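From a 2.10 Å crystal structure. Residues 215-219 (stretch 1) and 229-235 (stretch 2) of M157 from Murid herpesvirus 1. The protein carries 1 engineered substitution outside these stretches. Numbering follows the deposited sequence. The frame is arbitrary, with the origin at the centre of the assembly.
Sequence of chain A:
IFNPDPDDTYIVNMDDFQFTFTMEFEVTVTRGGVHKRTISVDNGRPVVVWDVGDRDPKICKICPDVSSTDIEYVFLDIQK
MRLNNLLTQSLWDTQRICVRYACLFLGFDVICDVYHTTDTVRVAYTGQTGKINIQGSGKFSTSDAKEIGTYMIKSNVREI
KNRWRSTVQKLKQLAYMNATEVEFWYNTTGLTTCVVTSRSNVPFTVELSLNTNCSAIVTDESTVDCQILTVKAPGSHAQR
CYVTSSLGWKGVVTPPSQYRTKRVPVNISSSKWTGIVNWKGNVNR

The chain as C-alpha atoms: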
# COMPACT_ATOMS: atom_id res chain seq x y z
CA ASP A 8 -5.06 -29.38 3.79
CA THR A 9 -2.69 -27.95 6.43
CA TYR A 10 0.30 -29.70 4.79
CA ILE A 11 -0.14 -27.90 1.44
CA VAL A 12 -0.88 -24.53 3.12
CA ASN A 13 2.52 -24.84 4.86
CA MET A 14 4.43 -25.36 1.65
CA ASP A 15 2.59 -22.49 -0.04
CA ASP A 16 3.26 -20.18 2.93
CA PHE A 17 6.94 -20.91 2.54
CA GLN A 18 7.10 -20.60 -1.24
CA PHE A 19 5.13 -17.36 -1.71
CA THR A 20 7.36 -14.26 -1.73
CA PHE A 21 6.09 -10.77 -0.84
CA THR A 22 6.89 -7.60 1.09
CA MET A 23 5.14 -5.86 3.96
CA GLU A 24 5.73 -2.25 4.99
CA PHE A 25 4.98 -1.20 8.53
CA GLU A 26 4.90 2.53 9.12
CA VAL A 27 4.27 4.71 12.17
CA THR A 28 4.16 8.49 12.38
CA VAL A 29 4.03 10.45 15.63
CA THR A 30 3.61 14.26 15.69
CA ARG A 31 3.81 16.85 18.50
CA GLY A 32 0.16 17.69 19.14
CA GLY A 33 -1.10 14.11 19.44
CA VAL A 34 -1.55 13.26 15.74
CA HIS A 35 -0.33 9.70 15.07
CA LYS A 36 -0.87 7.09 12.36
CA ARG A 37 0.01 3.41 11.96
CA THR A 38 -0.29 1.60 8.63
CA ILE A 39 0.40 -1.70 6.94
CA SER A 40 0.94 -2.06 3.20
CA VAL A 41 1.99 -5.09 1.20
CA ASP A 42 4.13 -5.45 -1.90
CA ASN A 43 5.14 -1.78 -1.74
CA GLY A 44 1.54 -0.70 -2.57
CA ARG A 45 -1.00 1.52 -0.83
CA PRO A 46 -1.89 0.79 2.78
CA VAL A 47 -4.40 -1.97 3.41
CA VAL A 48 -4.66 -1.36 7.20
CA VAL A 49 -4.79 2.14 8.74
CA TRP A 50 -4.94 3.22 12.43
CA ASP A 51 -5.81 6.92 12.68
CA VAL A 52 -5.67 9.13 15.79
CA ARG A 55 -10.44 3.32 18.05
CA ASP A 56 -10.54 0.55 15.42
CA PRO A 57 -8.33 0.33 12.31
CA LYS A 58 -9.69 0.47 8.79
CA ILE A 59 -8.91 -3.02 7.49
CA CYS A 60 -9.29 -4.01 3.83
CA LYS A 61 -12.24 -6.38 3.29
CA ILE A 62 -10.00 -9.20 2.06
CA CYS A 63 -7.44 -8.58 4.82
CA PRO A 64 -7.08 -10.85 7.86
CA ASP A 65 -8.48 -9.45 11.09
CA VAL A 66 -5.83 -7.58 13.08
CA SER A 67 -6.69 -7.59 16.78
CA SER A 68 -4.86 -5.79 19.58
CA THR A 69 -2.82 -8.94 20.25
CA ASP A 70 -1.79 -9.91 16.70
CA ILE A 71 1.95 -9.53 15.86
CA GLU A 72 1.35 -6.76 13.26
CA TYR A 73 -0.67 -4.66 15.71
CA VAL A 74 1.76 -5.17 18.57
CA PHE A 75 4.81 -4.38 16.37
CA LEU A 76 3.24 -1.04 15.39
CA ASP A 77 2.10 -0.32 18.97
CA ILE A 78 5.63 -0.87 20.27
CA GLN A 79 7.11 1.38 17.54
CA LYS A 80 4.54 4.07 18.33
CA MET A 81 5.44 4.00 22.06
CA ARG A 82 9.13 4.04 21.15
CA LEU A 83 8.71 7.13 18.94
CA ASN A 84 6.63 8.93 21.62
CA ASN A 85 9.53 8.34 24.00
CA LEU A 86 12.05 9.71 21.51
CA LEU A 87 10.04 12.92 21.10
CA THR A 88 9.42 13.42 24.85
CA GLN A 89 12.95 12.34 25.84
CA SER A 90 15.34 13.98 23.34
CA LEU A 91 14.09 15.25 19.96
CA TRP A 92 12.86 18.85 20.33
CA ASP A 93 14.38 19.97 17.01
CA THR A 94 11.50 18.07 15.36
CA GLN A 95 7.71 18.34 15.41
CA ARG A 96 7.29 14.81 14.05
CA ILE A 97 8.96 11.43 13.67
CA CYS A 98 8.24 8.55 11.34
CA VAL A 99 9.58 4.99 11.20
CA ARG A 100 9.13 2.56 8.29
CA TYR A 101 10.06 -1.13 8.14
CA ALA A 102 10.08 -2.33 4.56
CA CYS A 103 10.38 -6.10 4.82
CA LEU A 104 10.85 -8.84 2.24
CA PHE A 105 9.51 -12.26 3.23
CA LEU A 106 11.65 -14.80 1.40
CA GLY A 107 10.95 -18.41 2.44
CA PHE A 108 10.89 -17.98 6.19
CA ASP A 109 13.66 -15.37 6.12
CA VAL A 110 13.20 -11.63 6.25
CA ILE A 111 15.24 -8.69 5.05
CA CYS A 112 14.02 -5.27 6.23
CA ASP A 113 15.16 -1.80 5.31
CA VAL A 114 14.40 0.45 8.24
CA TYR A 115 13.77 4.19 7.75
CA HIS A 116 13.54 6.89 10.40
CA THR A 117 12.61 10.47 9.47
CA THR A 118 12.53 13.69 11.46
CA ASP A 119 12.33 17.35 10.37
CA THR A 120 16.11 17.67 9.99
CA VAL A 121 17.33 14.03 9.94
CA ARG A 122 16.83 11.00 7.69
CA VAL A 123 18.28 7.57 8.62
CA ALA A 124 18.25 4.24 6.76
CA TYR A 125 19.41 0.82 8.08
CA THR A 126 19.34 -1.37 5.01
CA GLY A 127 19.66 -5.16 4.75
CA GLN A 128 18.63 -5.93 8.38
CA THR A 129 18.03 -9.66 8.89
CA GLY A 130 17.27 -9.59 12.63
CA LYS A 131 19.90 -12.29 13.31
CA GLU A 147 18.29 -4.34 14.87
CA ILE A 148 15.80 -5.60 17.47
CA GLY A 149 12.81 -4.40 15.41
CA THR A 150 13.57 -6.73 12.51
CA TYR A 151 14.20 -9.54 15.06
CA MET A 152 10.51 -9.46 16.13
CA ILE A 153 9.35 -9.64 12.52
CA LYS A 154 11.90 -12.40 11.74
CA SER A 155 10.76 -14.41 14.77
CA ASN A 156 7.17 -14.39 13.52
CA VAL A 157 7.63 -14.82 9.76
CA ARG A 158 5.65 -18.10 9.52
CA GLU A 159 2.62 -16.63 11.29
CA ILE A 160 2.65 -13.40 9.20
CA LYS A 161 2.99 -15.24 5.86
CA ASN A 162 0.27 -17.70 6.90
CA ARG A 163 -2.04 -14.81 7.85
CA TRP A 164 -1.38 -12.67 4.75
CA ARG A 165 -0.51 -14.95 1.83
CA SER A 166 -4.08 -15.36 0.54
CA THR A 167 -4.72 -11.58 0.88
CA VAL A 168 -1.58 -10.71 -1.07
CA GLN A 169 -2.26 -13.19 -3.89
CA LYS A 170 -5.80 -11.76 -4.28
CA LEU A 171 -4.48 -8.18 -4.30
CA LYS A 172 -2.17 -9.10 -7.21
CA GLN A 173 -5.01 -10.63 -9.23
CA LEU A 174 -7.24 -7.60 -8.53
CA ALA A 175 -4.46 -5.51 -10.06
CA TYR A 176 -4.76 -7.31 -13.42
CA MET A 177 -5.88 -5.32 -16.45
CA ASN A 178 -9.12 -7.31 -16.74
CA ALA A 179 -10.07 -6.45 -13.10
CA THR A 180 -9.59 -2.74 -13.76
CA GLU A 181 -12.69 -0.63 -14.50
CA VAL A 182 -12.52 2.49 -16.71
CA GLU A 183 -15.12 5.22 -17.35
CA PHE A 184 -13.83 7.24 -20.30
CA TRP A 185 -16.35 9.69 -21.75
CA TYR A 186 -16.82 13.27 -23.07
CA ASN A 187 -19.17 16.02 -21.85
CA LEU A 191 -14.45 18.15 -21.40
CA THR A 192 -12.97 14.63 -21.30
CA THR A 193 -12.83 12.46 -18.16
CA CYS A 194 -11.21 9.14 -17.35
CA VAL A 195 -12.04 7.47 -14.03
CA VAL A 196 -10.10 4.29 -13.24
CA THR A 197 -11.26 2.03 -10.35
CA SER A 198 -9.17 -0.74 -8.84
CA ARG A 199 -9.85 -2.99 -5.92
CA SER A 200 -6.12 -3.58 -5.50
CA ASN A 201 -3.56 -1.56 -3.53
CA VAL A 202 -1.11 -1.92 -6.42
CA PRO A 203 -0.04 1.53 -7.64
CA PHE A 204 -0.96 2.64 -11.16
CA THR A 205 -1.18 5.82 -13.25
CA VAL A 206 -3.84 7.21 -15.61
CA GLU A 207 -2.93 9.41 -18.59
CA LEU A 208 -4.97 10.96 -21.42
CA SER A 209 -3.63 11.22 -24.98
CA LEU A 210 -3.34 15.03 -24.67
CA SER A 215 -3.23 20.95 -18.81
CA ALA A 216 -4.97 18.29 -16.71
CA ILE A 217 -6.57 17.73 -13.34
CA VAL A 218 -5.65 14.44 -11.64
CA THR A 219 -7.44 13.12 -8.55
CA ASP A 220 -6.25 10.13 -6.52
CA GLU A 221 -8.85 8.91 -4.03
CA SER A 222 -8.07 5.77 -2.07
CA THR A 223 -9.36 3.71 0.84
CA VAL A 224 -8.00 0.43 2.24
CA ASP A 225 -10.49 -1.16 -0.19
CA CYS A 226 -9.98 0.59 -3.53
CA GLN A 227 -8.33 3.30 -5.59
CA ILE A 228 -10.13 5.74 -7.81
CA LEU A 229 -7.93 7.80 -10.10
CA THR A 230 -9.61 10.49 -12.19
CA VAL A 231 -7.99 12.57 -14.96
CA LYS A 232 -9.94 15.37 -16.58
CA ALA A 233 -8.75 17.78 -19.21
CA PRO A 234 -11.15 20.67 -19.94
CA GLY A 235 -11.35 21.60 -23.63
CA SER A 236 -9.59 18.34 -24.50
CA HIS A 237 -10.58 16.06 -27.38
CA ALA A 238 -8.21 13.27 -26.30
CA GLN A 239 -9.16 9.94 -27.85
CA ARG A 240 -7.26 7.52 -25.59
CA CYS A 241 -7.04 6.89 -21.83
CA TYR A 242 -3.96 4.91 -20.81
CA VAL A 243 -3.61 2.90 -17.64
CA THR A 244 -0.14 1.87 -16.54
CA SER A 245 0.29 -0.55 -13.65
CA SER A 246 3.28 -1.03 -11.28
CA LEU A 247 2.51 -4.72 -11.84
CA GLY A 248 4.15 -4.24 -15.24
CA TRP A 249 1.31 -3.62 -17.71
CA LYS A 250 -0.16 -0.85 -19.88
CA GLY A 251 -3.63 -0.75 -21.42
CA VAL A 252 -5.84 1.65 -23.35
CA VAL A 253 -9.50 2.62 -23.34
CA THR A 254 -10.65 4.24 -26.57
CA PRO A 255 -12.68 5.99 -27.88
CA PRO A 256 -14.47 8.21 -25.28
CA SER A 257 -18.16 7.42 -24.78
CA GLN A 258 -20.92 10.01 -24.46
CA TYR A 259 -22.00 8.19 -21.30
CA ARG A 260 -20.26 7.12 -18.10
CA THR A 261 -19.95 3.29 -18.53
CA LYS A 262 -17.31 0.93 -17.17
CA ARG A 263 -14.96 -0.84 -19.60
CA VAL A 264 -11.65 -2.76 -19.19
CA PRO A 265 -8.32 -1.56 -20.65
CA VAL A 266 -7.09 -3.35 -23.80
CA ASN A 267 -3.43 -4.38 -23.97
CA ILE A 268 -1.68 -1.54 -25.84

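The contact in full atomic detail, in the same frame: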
# COMPACT_ATOMS: atom_id res chain seq x y z
N SER A 215 -2.68 20.54 -20.10
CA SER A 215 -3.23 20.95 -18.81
C SER A 215 -4.30 19.97 -18.32
O SER A 215 -5.37 19.87 -18.91
CB SER A 215 -3.83 22.35 -18.91
OG SER A 215 -4.37 22.77 -17.66
N ALA A 216 -4.02 19.27 -17.23
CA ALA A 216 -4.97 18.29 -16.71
C ALA A 216 -5.19 18.42 -15.22
O ALA A 216 -4.36 18.98 -14.50
CB ALA A 216 -4.54 16.87 -17.07
N ILE A 217 -6.32 17.89 -14.76
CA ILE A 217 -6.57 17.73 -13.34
C ILE A 217 -6.60 16.24 -13.02
O ILE A 217 -7.40 15.49 -13.61
CB ILE A 217 -7.88 18.40 -12.88
CG1 ILE A 217 -7.85 19.89 -13.20
CG2 ILE A 217 -8.09 18.17 -11.38
CD1 ILE A 217 -9.18 20.58 -12.96
N VAL A 218 -5.74 15.83 -12.09
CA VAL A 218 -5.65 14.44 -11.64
C VAL A 218 -6.04 14.29 -10.17
O VAL A 218 -5.46 14.94 -9.30
CB VAL A 218 -4.25 13.85 -11.85
CG1 VAL A 218 -4.29 12.33 -11.58
CG2 VAL A 218 -3.76 14.12 -13.27
N THR A 219 -6.99 13.40 -9.91
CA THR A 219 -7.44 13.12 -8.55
C THR A 219 -7.14 11.66 -8.19
O THR A 219 -7.37 10.75 -8.98
CB THR A 219 -8.95 13.42 -8.39
OG1 THR A 219 -9.20 14.79 -8.73
CG2 THR A 219 -9.39 13.19 -6.94
N LEU A 229 -8.75 6.76 -9.50
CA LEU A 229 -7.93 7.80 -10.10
C LEU A 229 -8.65 8.43 -11.28
O LEU A 229 -9.06 7.74 -12.22
CB LEU A 229 -6.55 7.25 -10.51
CG LEU A 229 -5.45 7.17 -9.44
CD1 LEU A 229 -5.78 6.24 -8.23
CD2 LEU A 229 -4.16 6.71 -10.12
N THR A 230 -8.85 9.74 -11.19
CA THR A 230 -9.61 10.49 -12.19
C THR A 230 -8.68 11.52 -12.85
O THR A 230 -7.94 12.21 -12.17
CB THR A 230 -10.79 11.25 -11.54
OG1 THR A 230 -11.62 10.34 -10.80
CG2 THR A 230 -11.63 11.99 -12.58
N VAL A 231 -8.72 11.58 -14.18
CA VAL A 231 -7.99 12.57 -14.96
C VAL A 231 -8.98 13.26 -15.88
O VAL A 231 -9.64 12.62 -16.73
CB VAL A 231 -6.79 11.97 -15.77
CG1 VAL A 231 -7.23 10.81 -16.59
CG2 VAL A 231 -6.17 13.03 -16.70
N LYS A 232 -9.12 14.57 -15.69
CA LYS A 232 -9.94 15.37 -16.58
C LYS A 232 -9.15 16.50 -17.18
O LYS A 232 -8.30 17.12 -16.52
CB LYS A 232 -11.24 15.85 -15.93
CG LYS A 232 -11.12 16.62 -14.65
CD LYS A 232 -12.47 16.55 -13.91
CE LYS A 232 -12.44 17.58 -12.73
NZ LYS A 232 -13.75 17.43 -11.96
N ALA A 233 -9.41 16.73 -18.47
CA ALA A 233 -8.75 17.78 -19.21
C ALA A 233 -9.85 18.58 -19.89
O ALA A 233 -10.46 18.10 -20.85
CB ALA A 233 -7.78 17.19 -20.20
N PRO A 234 -10.14 19.79 -19.36
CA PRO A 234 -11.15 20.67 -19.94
C PRO A 234 -10.71 21.12 -21.32
O PRO A 234 -9.51 21.40 -21.53
CB PRO A 234 -11.18 21.86 -18.96
CG PRO A 234 -9.82 21.85 -18.31
CD PRO A 234 -9.51 20.39 -18.16
N GLY A 235 -11.66 21.17 -22.26
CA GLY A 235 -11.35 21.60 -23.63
C GLY A 235 -10.40 20.65 -24.33
O GLY A 235 -9.69 21.05 -25.26

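Strands 217-219 and 229-233 run antiparallel, their directions 169° apart. Two hydrogen-bonded pairs fix the register: Ile217 N to Lys232 O is 2.8 Å and Lys232 N to Ile217 O 2.9 Å, while Thr219 N to Thr230 O is 2.7 Å and Thr230 N to Thr219 O 2.8 Å. Their N-H...O angles of 163-178° are close to linear. Val218 and Val231, between them, form the non-hydrogen-bonded pair, where Val218 CA approaches Thr230 O at 3.2 Å and Val231 CA approaches Ile217 O at 3.3 Å.

Side chains alternate accordingly. Ile217, Thr219, Thr230 and Lys232 share one face; Val218 and Val231 occupy the other. The two threonines adopt the same m rotamer (chi1 -58° and -55°), yet their contact is between carbons, Thr219 CB to Thr230 CB at 4.2 Å, with no side-chain hydrogen bond across the pair. Lys232 leaves its backbone at chi1 55° (p) and is then extended, chi2 to chi4 all t. This places its aliphatic stem beside Ile217 (m, t), with Ile217 CB to Lys232 CG at 4.1 Å. On the opposite face, Val231 is p and Val218 t; Val231 CG2 lies 4.3 Å from Val218 CG2 and 4.2 Å from Ala216 CB, so one methyl touches both neighbours.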